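Local coordinates for protein phosphinothricin N-acetyltransferase (Brucella ovis, PDB 5DWM) that binds acetyl-CoA and probably transfers its acetyl group to an amine substrate, at residues 58-63 against 75-80; 122-127 against 168-173; 89-94 against 126-131. All coordinates share one frame; numbering follows the deposited sequence.

Interaction 1: 58-63 against 75-80; sequences QGFPIL and AYASYF. Unlike the reference sequence in segment 58-63: G59 (reference Ser).
F60 and Y79 both carry CG anti to their carbonyl carbon (chi1 -75° and -71°), and this brings the F60 ring tip over the Y79 ring at the open end of an antiparallel beta hairpin of the GNAT fold. The stack is T-shaped: F60 CZ stands over the centre of the Y79 ring, 3.7 Å from Y79 CE2, with the planes at 83°. One face of the F60 ring lies on the backbone of strand 70-79, where S78 CA makes a CH-pi contact over the ring centre. G59, Ser in the reference sequence, closes the preceding helix 45-58 with a Schellman motif, and the chain then turns toward the hairpin. A water donates to Q58 O (2.8 Å) and to Y79 OH (3.0 Å), bridging the helix end to the tyrosine tip. Farther along, I62 and Y76 meet through CG1 and CB on the face where F52 and F55 of helix 45-58 lie. L63 and A75 exchange two bonds, L63 N to A75 O at 2.8 Å and A75 N to L63 O at 2.9 Å, whereas the bond from A77 N to P61 O is weak. A77 O is buried without a polar partner, and F60 CB sits 3.1 Å from that oxygen.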
loop_
_atom_site.group_PDB
_atom_site.type_symbol
_atom_site.label_atom_id
_atom_site.label_comp_id
_atom_site.label_asym_id
_atom_site.label_seq_id
_atom_site.Cartn_x
_atom_site.Cartn_y
_atom_site.Cartn_z
ATOM N N GLN A 58 -7.763 0.277 16.908
ATOM C CA GLN A 58 -8.429 -0.312 15.751
ATOM C C GLN A 58 -8.848 -1.755 15.988
ATOM O O GLN A 58 -9.671 -2.280 15.228
ATOM C CB GLN A 58 -7.516 -0.250 14.527
ATOM C CG GLN A 58 -7.301 1.140 13.968
ATOM C CD GLN A 58 -6.269 1.147 12.866
ATOM O OE1 GLN A 58 -5.113 0.783 13.083
ATOM N NE2 GLN A 58 -6.681 1.541 11.670
ATOM N N GLY A 59 -8.314 -2.404 17.016
ATOM C CA GLY A 59 -8.647 -3.777 17.327
ATOM C C GLY A 59 -7.633 -4.820 16.908
ATOM O O GLY A 59 -7.919 -6.019 17.031
ATOM N N PHE A 60 -6.456 -4.409 16.436
ATOM C CA PHE A 60 -5.483 -5.349 15.906
ATOM C C PHE A 60 -4.637 -5.945 17.025
ATOM O O PHE A 60 -4.350 -5.275 18.021
ATOM C CB PHE A 60 -4.562 -4.649 14.910
ATOM C CG PHE A 60 -5.216 -4.368 13.582
ATOM C CD1 PHE A 60 -5.487 -5.402 12.705
ATOM C CD2 PHE A 60 -5.556 -3.076 13.210
ATOM C CE1 PHE A 60 -6.105 -5.162 11.482
ATOM C CE2 PHE A 60 -6.171 -2.822 11.979
ATOM C CZ PHE A 60 -6.440 -3.873 11.117
ATOM N N PRO A 61 -4.217 -7.196 16.871
ATOM C CA PRO A 61 -3.346 -7.815 17.872
ATOM C C PRO A 61 -1.920 -7.306 17.762
ATOM O O PRO A 61 -1.414 -7.016 16.673
ATOM C CB PRO A 61 -3.401 -9.303 17.507
ATOM C CG PRO A 61 -3.661 -9.311 16.050
ATOM C CD PRO A 61 -4.589 -8.140 15.801
ATOM N N ILE A 62 -1.275 -7.206 18.922
ATOM C CA ILE A 62 0.120 -6.800 19.036
ATOM C C ILE A 62 0.773 -7.782 19.989
ATOM O O ILE A 62 0.336 -7.910 21.139
ATOM C CB ILE A 62 0.276 -5.366 19.575
ATOM C CG1 ILE A 62 -0.575 -4.371 18.783
ATOM C CG2 ILE A 62 1.731 -4.955 19.533
ATOM C CD1 ILE A 62 -0.628 -2.990 19.422
ATOM N N LEU A 63 1.807 -8.470 19.515
ATOM C CA LEU A 63 2.403 -9.585 20.229
ATOM C C LEU A 63 3.884 -9.342 20.475
ATOM O O LEU A 63 4.565 -8.677 19.690
ATOM C CB LEU A 63 2.252 -10.867 19.418
ATOM C CG LEU A 63 0.830 -11.252 19.028
ATOM C CD1 LEU A 63 0.888 -12.476 18.133
ATOM C CD2 LEU A 63 -0.014 -11.519 20.271
ATOM N N ALA A 75 5.425 -8.470 16.915
ATOM C CA ALA A 75 4.671 -8.603 15.683
ATOM C C ALA A 75 3.321 -7.933 15.866
ATOM O O ALA A 75 2.748 -7.949 16.960
ATOM C CB ALA A 75 4.473 -10.071 15.286
ATOM N N TYR A 76 2.814 -7.344 14.792
ATOM C CA TYR A 76 1.466 -6.802 14.838
ATOM C C TYR A 76 0.848 -6.905 13.453
ATOM O O TYR A 76 1.529 -7.176 12.459
ATOM C CB TYR A 76 1.432 -5.364 15.382
ATOM C CG TYR A 76 2.098 -4.341 14.498
ATOM C CD1 TYR A 76 1.418 -3.774 13.419
ATOM C CD2 TYR A 76 3.409 -3.945 14.730
ATOM C CE1 TYR A 76 2.021 -2.835 12.607
ATOM C CE2 TYR A 76 4.022 -3.003 13.922
ATOM C CZ TYR A 76 3.327 -2.456 12.857
ATOM O OH TYR A 76 3.939 -1.516 12.047
ATOM N N ALA A 77 -0.462 -6.705 13.408
ATOM C CA ALA A 77 -1.197 -6.595 12.162
ATOM C C ALA A 77 -1.863 -5.231 12.086
ATOM O O ALA A 77 -2.071 -4.558 13.100
ATOM C CB ALA A 77 -2.246 -7.700 12.044
ATOM N N SER A 78 -2.153 -4.816 10.859
ATOM C CA SER A 78 -2.828 -3.550 10.584
ATOM C C SER A 78 -3.462 -3.662 9.202
ATOM O O SER A 78 -3.332 -4.682 8.526
ATOM C CB SER A 78 -1.848 -2.373 10.665
ATOM O OG SER A 78 -0.786 -2.538 9.736
ATOM N N TYR A 79 -4.140 -2.603 8.770
ATOM C CA TYR A 79 -4.682 -2.602 7.418
ATOM C C TYR A 79 -3.582 -2.360 6.394
ATOM O O TYR A 79 -2.639 -1.598 6.639
ATOM C CB TYR A 79 -5.775 -1.540 7.253
ATOM C CG TYR A 79 -7.050 -1.875 7.981
ATOM C CD1 TYR A 79 -7.784 -3.010 7.647
ATOM C CD2 TYR A 79 -7.523 -1.058 9.000
ATOM C CE1 TYR A 79 -8.949 -3.326 8.323
ATOM C CE2 TYR A 79 -8.678 -1.363 9.681
ATOM C CZ TYR A 79 -9.390 -2.495 9.340
ATOM O OH TYR A 79 -10.543 -2.785 10.018
ATOM N N PHE A 80 -3.709 -3.021 5.240
ATOM C CA PHE A 80 -2.934 -2.624 4.066
ATOM C C PHE A 80 -3.373 -1.247 3.587
ATOM O O PHE A 80 -2.555 -0.322 3.466
ATOM C CB PHE A 80 -3.099 -3.671 2.956
ATOM C CG PHE A 80 -2.590 -3.226 1.617
ATOM C CD1 PHE A 80 -1.240 -3.035 1.399
ATOM C CD2 PHE A 80 -3.475 -2.988 0.568
ATOM C CE1 PHE A 80 -0.775 -2.611 0.150
ATOM C CE2 PHE A 80 -3.026 -2.567 -0.673
ATOM C CZ PHE A 80 -1.672 -2.378 -0.883
HETATM O O HOH W 1 -4.265 -0.118 10.303
HETATM O O HOH W 2 -10.549 -1.427 12.745
#

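Interaction 2: 122-127 against 168-173; sequences FRQLLA and LMQLPL
Q124 to A127 pair residue by residue with P172 to M169, the two strands running antiparallel at 159° with axes 4.6 Å apart at closest approach, next to each other in the mixed sheet of the GNAT fold. L125 with L171 and A127 with M169 are hydrogen-bonded pairs, while Q124 with P172 and L126 with Q170 are non-hydrogen-bonded ones. A127 N to M169 O (2.8 Å) and L125 N to L171 O (2.9 Å) are two of the four bonds between the strands. The fifth bond of the contact differs: L173 N reaches R123 O at 2.8 Å from well above the carbonyl plane, where the chain leaves regular strand geometry.

On one face L125 and L171 lie side by side, and L173, just beyond the strand, adds CD1 4.2 Å from L125 CB; I114 of helix 105-119 packs on the first two and I117 on L173. The other face carries Q124, L126 and Q170 and turns partly toward the second subunit. L126 has CG anti to the backbone N (chi1 -178°), and its CD1 reaches toward the neighbouring strand, 3.4 Å from M169 O. Q170 CG sits between the backbone N and the carbonyl carbon (chi1 69°), and the extended chain lifts its amide off the sheet, where OE1 accepts a bond from E154 N of the second subunit. L168 packs on its own counterpart in that subunit, which makes this face part of the dimer contact.

At the far end the R123 guanidinium reaches the C-terminal tail: NH1 bonds to G176 O and T179 O, and NH2 to E180 O. Its aliphatic part stays beside L173, with R123 CD 3.3 Å from L173 O.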
loop_
_atom_site.group_PDB
_atom_site.type_symbol
_atom_site.label_atom_id
_atom_site.label_comp_id
_atom_site.label_asym_id
_atom_site.label_seq_id
_atom_site.Cartn_x
_atom_site.Cartn_y
_atom_site.Cartn_z
ATOM N N PHE A 122 -10.500 -12.198 9.263
ATOM C CA PHE A 122 -9.850 -11.758 8.042
ATOM C C PHE A 122 -9.736 -12.909 7.046
ATOM O O PHE A 122 -9.742 -14.091 7.405
ATOM C CB PHE A 122 -8.474 -11.162 8.346
ATOM C CG PHE A 122 -8.540 -9.796 8.961
ATOM C CD1 PHE A 122 -8.561 -8.666 8.157
ATOM C CD2 PHE A 122 -8.614 -9.638 10.333
ATOM C CE1 PHE A 122 -8.645 -7.403 8.717
ATOM C CE2 PHE A 122 -8.688 -8.382 10.896
ATOM C CZ PHE A 122 -8.713 -7.266 10.093
ATOM N N ARG A 123 -9.634 -12.544 5.765
ATOM C CA ARG A 123 -9.562 -13.523 4.690
ATOM C C ARG A 123 -8.201 -13.592 4.005
ATOM O O ARG A 123 -7.906 -14.601 3.354
ATOM C CB ARG A 123 -10.662 -13.260 3.641
ATOM C CG ARG A 123 -12.089 -13.482 4.143
ATOM C CD ARG A 123 -12.283 -14.930 4.561
ATOM N NE ARG A 123 -13.664 -15.254 4.919
ATOM C CZ ARG A 123 -14.578 -15.663 4.050
ATOM N NH1 ARG A 123 -14.259 -15.777 2.767
ATOM N NH2 ARG A 123 -15.809 -15.941 4.463
ATOM N N GLN A 124 -7.373 -12.553 4.119
ATOM C CA GLN A 124 -6.027 -12.573 3.556
ATOM C C GLN A 124 -5.087 -11.847 4.502
ATOM O O GLN A 124 -5.450 -10.814 5.073
ATOM C CB GLN A 124 -5.965 -11.854 2.189
ATOM C CG GLN A 124 -6.936 -12.366 1.146
ATOM C CD GLN A 124 -6.597 -13.737 0.578
ATOM O OE1 GLN A 124 -7.476 -14.432 0.035
ATOM N NE2 GLN A 124 -5.335 -14.131 0.676
ATOM N N LEU A 125 -3.879 -12.384 4.659
ATOM C CA LEU A 125 -2.814 -11.727 5.407
ATOM C C LEU A 125 -1.674 -11.431 4.438
ATOM O O LEU A 125 -1.186 -12.335 3.752
ATOM C CB LEU A 125 -2.344 -12.606 6.568
ATOM C CG LEU A 125 -1.264 -12.024 7.497
ATOM C CD1 LEU A 125 -1.702 -10.684 8.094
ATOM C CD2 LEU A 125 -0.930 -13.035 8.593
ATOM N N LEU A 126 -1.279 -10.164 4.359
ATOM C CA LEU A 126 -0.314 -9.698 3.369
ATOM C C LEU A 126 0.995 -9.318 4.050
ATOM O O LEU A 126 0.986 -8.624 5.069
ATOM C CB LEU A 126 -0.876 -8.466 2.654
ATOM C CG LEU A 126 -0.026 -7.839 1.542
ATOM C CD1 LEU A 126 -0.034 -8.720 0.302
ATOM C CD2 LEU A 126 -0.522 -6.435 1.198
ATOM N N ALA A 127 2.114 -9.748 3.477
ATOM C CA ALA A 127 3.439 -9.296 3.890
ATOM C C ALA A 127 3.992 -8.359 2.827
ATOM O O ALA A 127 4.018 -8.708 1.645
ATOM C CB ALA A 127 4.397 -10.477 4.079
ATOM N N LEU A 168 6.044 -8.827 -2.203
ATOM C CA LEU A 168 4.714 -9.021 -1.635
ATOM C C LEU A 168 4.392 -10.509 -1.549
ATOM O O LEU A 168 4.646 -11.262 -2.497
ATOM C CB LEU A 168 3.650 -8.332 -2.493
ATOM C CG LEU A 168 3.906 -6.852 -2.758
ATOM C CD1 LEU A 168 3.025 -6.425 -3.886
ATOM C CD2 LEU A 168 3.603 -6.045 -1.524
ATOM N N MET A 169 3.830 -10.930 -0.407
ATOM C CA MET A 169 3.415 -12.313 -0.198
ATOM C C MET A 169 2.072 -12.327 0.523
ATOM O O MET A 169 1.749 -11.404 1.274
ATOM C CB MET A 169 4.449 -13.091 0.629
ATOM C CG MET A 169 5.876 -12.947 0.111
ATOM S SD MET A 169 7.053 -14.008 0.964
ATOM C CE MET A 169 6.500 -15.625 0.416
ATOM N N GLN A 170 1.293 -13.389 0.322
ATOM C CA GLN A 170 -0.014 -13.438 0.967
ATOM C C GLN A 170 -0.363 -14.848 1.424
ATOM O O GLN A 170 0.126 -15.846 0.892
ATOM C CB GLN A 170 -1.143 -12.837 0.106
ATOM C CG GLN A 170 -1.494 -13.655 -1.123
ATOM C CD GLN A 170 -2.589 -13.019 -1.969
ATOM O OE1 GLN A 170 -2.410 -12.820 -3.167
ATOM N NE2 GLN A 170 -3.736 -12.719 -1.352
ATOM N N LEU A 171 -1.248 -14.904 2.415
ATOM C CA LEU A 171 -1.705 -16.155 3.009
ATOM C C LEU A 171 -3.217 -16.064 3.126
ATOM O O LEU A 171 -3.730 -15.135 3.785
ATOM C CB LEU A 171 -1.090 -16.320 4.398
ATOM C CG LEU A 171 -1.511 -17.562 5.182
ATOM C CD1 LEU A 171 -0.842 -18.823 4.636
ATOM C CD2 LEU A 171 -1.188 -17.375 6.654
ATOM N N PRO A 172 -3.966 -16.999 2.555
ATOM C CA PRO A 172 -5.420 -16.976 2.720
ATOM C C PRO A 172 -5.808 -17.490 4.095
ATOM O O PRO A 172 -5.141 -18.351 4.675
ATOM C CB PRO A 172 -5.905 -17.935 1.628
ATOM C CG PRO A 172 -4.781 -18.949 1.527
ATOM C CD PRO A 172 -3.505 -18.170 1.785
ATOM N N LEU A 173 -6.907 -16.949 4.619
ATOM C CA LEU A 173 -7.429 -17.379 5.910
ATOM C C LEU A 173 -8.939 -17.526 5.813
ATOM O O LEU A 173 -9.589 -16.826 5.038
ATOM C CB LEU A 173 -7.098 -16.353 6.995
ATOM C CG LEU A 173 -5.598 -16.156 7.228
ATOM C CD1 LEU A 173 -5.390 -15.048 8.224
ATOM C CD2 LEU A 173 -4.963 -17.457 7.710
#

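Interaction 3: 89-94 against 126-131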
loop_
_atom_site.group_PDB
_atom_site.type_symbol
_atom_site.label_atom_id
_atom_site.label_comp_id
_atom_site.label_asym_id
_atom_site.label_seq_id
_atom_site.Cartn_x
_atom_site.Cartn_y
_atom_site.Cartn_z
ATOM N N LEU A 89 -8.648 -7.719 4.511
ATOM C CA LEU A 89 -7.231 -7.838 4.194
ATOM C C LEU A 89 -6.444 -7.193 5.329
ATOM O O LEU A 89 -6.671 -6.023 5.655
ATOM C CB LEU A 89 -6.943 -7.127 2.866
ATOM C CG LEU A 89 -5.463 -6.999 2.473
ATOM C CD1 LEU A 89 -4.884 -8.381 2.202
ATOM C CD2 LEU A 89 -5.324 -6.077 1.260
ATOM N N ALA A 90 -5.560 -7.964 5.967
ATOM C CA ALA A 90 -4.652 -7.431 6.971
ATOM C C ALA A 90 -3.213 -7.570 6.488
ATOM O O ALA A 90 -2.913 -8.365 5.597
ATOM C CB ALA A 90 -4.822 -8.146 8.318
ATOM N N GLU A 91 -2.320 -6.789 7.097
ATOM C CA GLU A 91 -0.897 -6.811 6.787
ATOM C C GLU A 91 -0.114 -7.113 8.059
ATOM O O GLU A 91 -0.442 -6.584 9.125
ATOM C CB GLU A 91 -0.472 -5.443 6.228
ATOM C CG GLU A 91 1.002 -5.359 5.846
ATOM C CD GLU A 91 1.376 -4.003 5.280
ATOM O OE1 GLU A 91 0.493 -3.325 4.719
ATOM O OE2 GLU A 91 2.554 -3.623 5.396
ATOM N N ASP A 92 0.914 -7.965 7.959
ATOM C CA ASP A 92 1.726 -8.319 9.122
ATOM C C ASP A 92 3.058 -7.581 9.133
ATOM O O ASP A 92 3.626 -7.267 8.086
ATOM C CB ASP A 92 1.959 -9.834 9.262
ATOM C CG ASP A 92 2.854 -10.425 8.178
ATOM O OD1 ASP A 92 2.368 -10.613 7.038
ATOM O OD2 ASP A 92 4.013 -10.792 8.485
ATOM N N SER A 93 3.551 -7.321 10.345
ATOM C CA SER A 93 4.824 -6.649 10.584
ATOM C C SER A 93 5.540 -7.383 11.705
ATOM O O SER A 93 4.935 -7.647 12.746
ATOM C CB SER A 93 4.587 -5.203 11.021
ATOM O OG SER A 93 4.002 -4.460 9.969
ATOM N N ILE A 94 6.813 -7.719 11.501
ATOM C CA ILE A 94 7.573 -8.519 12.458
ATOM C C ILE A 94 8.986 -7.963 12.522
ATOM O O ILE A 94 9.628 -7.782 11.481
ATOM C CB ILE A 94 7.663 -10.003 12.047
ATOM C CG1 ILE A 94 6.294 -10.600 11.723
ATOM C CG2 ILE A 94 8.332 -10.816 13.153
ATOM C CD1 ILE A 94 6.379 -11.998 11.159
ATOM N N LEU A 126 -1.279 -10.164 4.359
ATOM C CA LEU A 126 -0.314 -9.698 3.369
ATOM C C LEU A 126 0.995 -9.318 4.050
ATOM O O LEU A 126 0.986 -8.624 5.069
ATOM C CB LEU A 126 -0.876 -8.466 2.654
ATOM C CG LEU A 126 -0.026 -7.839 1.542
ATOM C CD1 LEU A 126 -0.034 -8.720 0.302
ATOM C CD2 LEU A 126 -0.522 -6.435 1.198
ATOM N N ALA A 127 2.114 -9.748 3.477
ATOM C CA ALA A 127 3.439 -9.296 3.890
ATOM C C ALA A 127 3.992 -8.359 2.827
ATOM O O ALA A 127 4.018 -8.708 1.645
ATOM C CB ALA A 127 4.397 -10.477 4.079
ATOM N N VAL A 128 4.417 -7.170 3.250
ATOM C CA VAL A 128 5.019 -6.176 2.369
ATOM C C VAL A 128 6.474 -6.084 2.807
ATOM O O VAL A 128 6.803 -5.373 3.762
ATOM C CB VAL A 128 4.294 -4.824 2.505
ATOM C CG1 VAL A 128 4.913 -3.784 1.568
ATOM C CG2 VAL A 128 2.823 -4.982 2.188
ATOM N N ILE A 129 7.343 -6.835 2.143
ATOM C CA ILE A 129 8.699 -7.086 2.629
ATOM C C ILE A 129 9.650 -6.113 1.945
ATOM O O ILE A 129 9.884 -6.197 0.733
ATOM C CB ILE A 129 9.110 -8.547 2.398
ATOM C CG1 ILE A 129 8.110 -9.488 3.088
ATOM C CG2 ILE A 129 10.557 -8.782 2.877
ATOM C CD1 ILE A 129 8.350 -10.960 2.802
ATOM N N GLY A 130 10.198 -5.181 2.721
ATOM C CA GLY A 130 11.148 -4.238 2.167
ATOM C C GLY A 130 12.482 -4.890 1.863
ATOM O O GLY A 130 12.939 -5.787 2.573
ATOM N N ASP A 131 13.120 -4.414 0.793
ATOM C CA ASP A 131 14.414 -4.934 0.339
ATOM C C ASP A 131 14.387 -6.456 0.207
ATOM O O ASP A 131 15.226 -7.169 0.763
ATOM C CB ASP A 131 15.554 -4.459 1.245
ATOM C CG ASP A 131 16.938 -4.769 0.678
ATOM O OD1 ASP A 131 17.038 -5.163 -0.504
ATOM O OD2 ASP A 131 17.932 -4.618 1.417
HETATM O O HOH W 3 4.253 -5.953 5.930
#
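L126 O accepts a hydrogen bond from D92 N at 3.0 Å and a CA-H...O contact from E91 CA at 3.1 Å. The two link the parallel strands of a beta-alpha-beta crossover, with helix 105-119 between them in the chain. L126 N points to the same strand and donates to A90 O at 2.7 Å, in the carbonyl plane, so L126 bonds on either side of E91. Beyond this point the strands diverge, their axes turned 47° apart. Such a splay between two central parallel strands is the hallmark of the GNAT fold, where the V-shaped opening receives acetyl-CoA; I94, just past the paired part, is a residue that binds it.

A water bridges the strands as they separate. It accepts from V128 N (2.9 Å) and lies near D92 O and E91 OE2, although more acceptors surround it than it has protons to offer.

E91 has CG anti to the backbone N (chi1 -179°) and an extended chain, which carries its carboxylate alongside V128; OE2 comes within 3.5 Å of V128 CG2. That is van der Waals packing; the charge partner lies outside the two segments, as OE1 forms a salt bridge with R81 of the second subunit. L89 CD1 touches L126 CB.

D92 faces the opposite side of the sheet. Its CG lies between the backbone N and the carbonyl carbon (chi1 69°), folding the carboxylate back toward the neighbouring strand. OD2 is hydrogen-bonded to H142 NE2 on helix 136-144, while OD1 stands 3.1 Å from L126 O, acceptor beside acceptor, and 3.6 Å from A127 CB.

Overall arrangement
The three contacts follow one another across the five inner strands of a single mixed sheet, in the order 62-67, 70-79, 89-96, 124-129, 162-172. Interaction 1 joins 62-67 with 70-79, interaction 3 the splayed parallel pair 89-96 and 124-129, and interaction 2 joins 124-129 with 162-172. Interactions 2 and 3 share L126 and A127, their centres about 9 Å apart; those of 1 and 3 are about 11 Å apart. Backbone bonds from E91 N to S78 O and from S93 N to Y76 O tie interaction 1 to interaction 3, while F60 packs on F122. Along the chain interaction 1 comes first, interaction 3 opens next on strand 89-96, and interaction 2 closes last on strand 162-172. The splay in interaction 3 is consistent with the acetyl-CoA opening of GNAT proteins; interactions 2 and 3 also meet the second subunit.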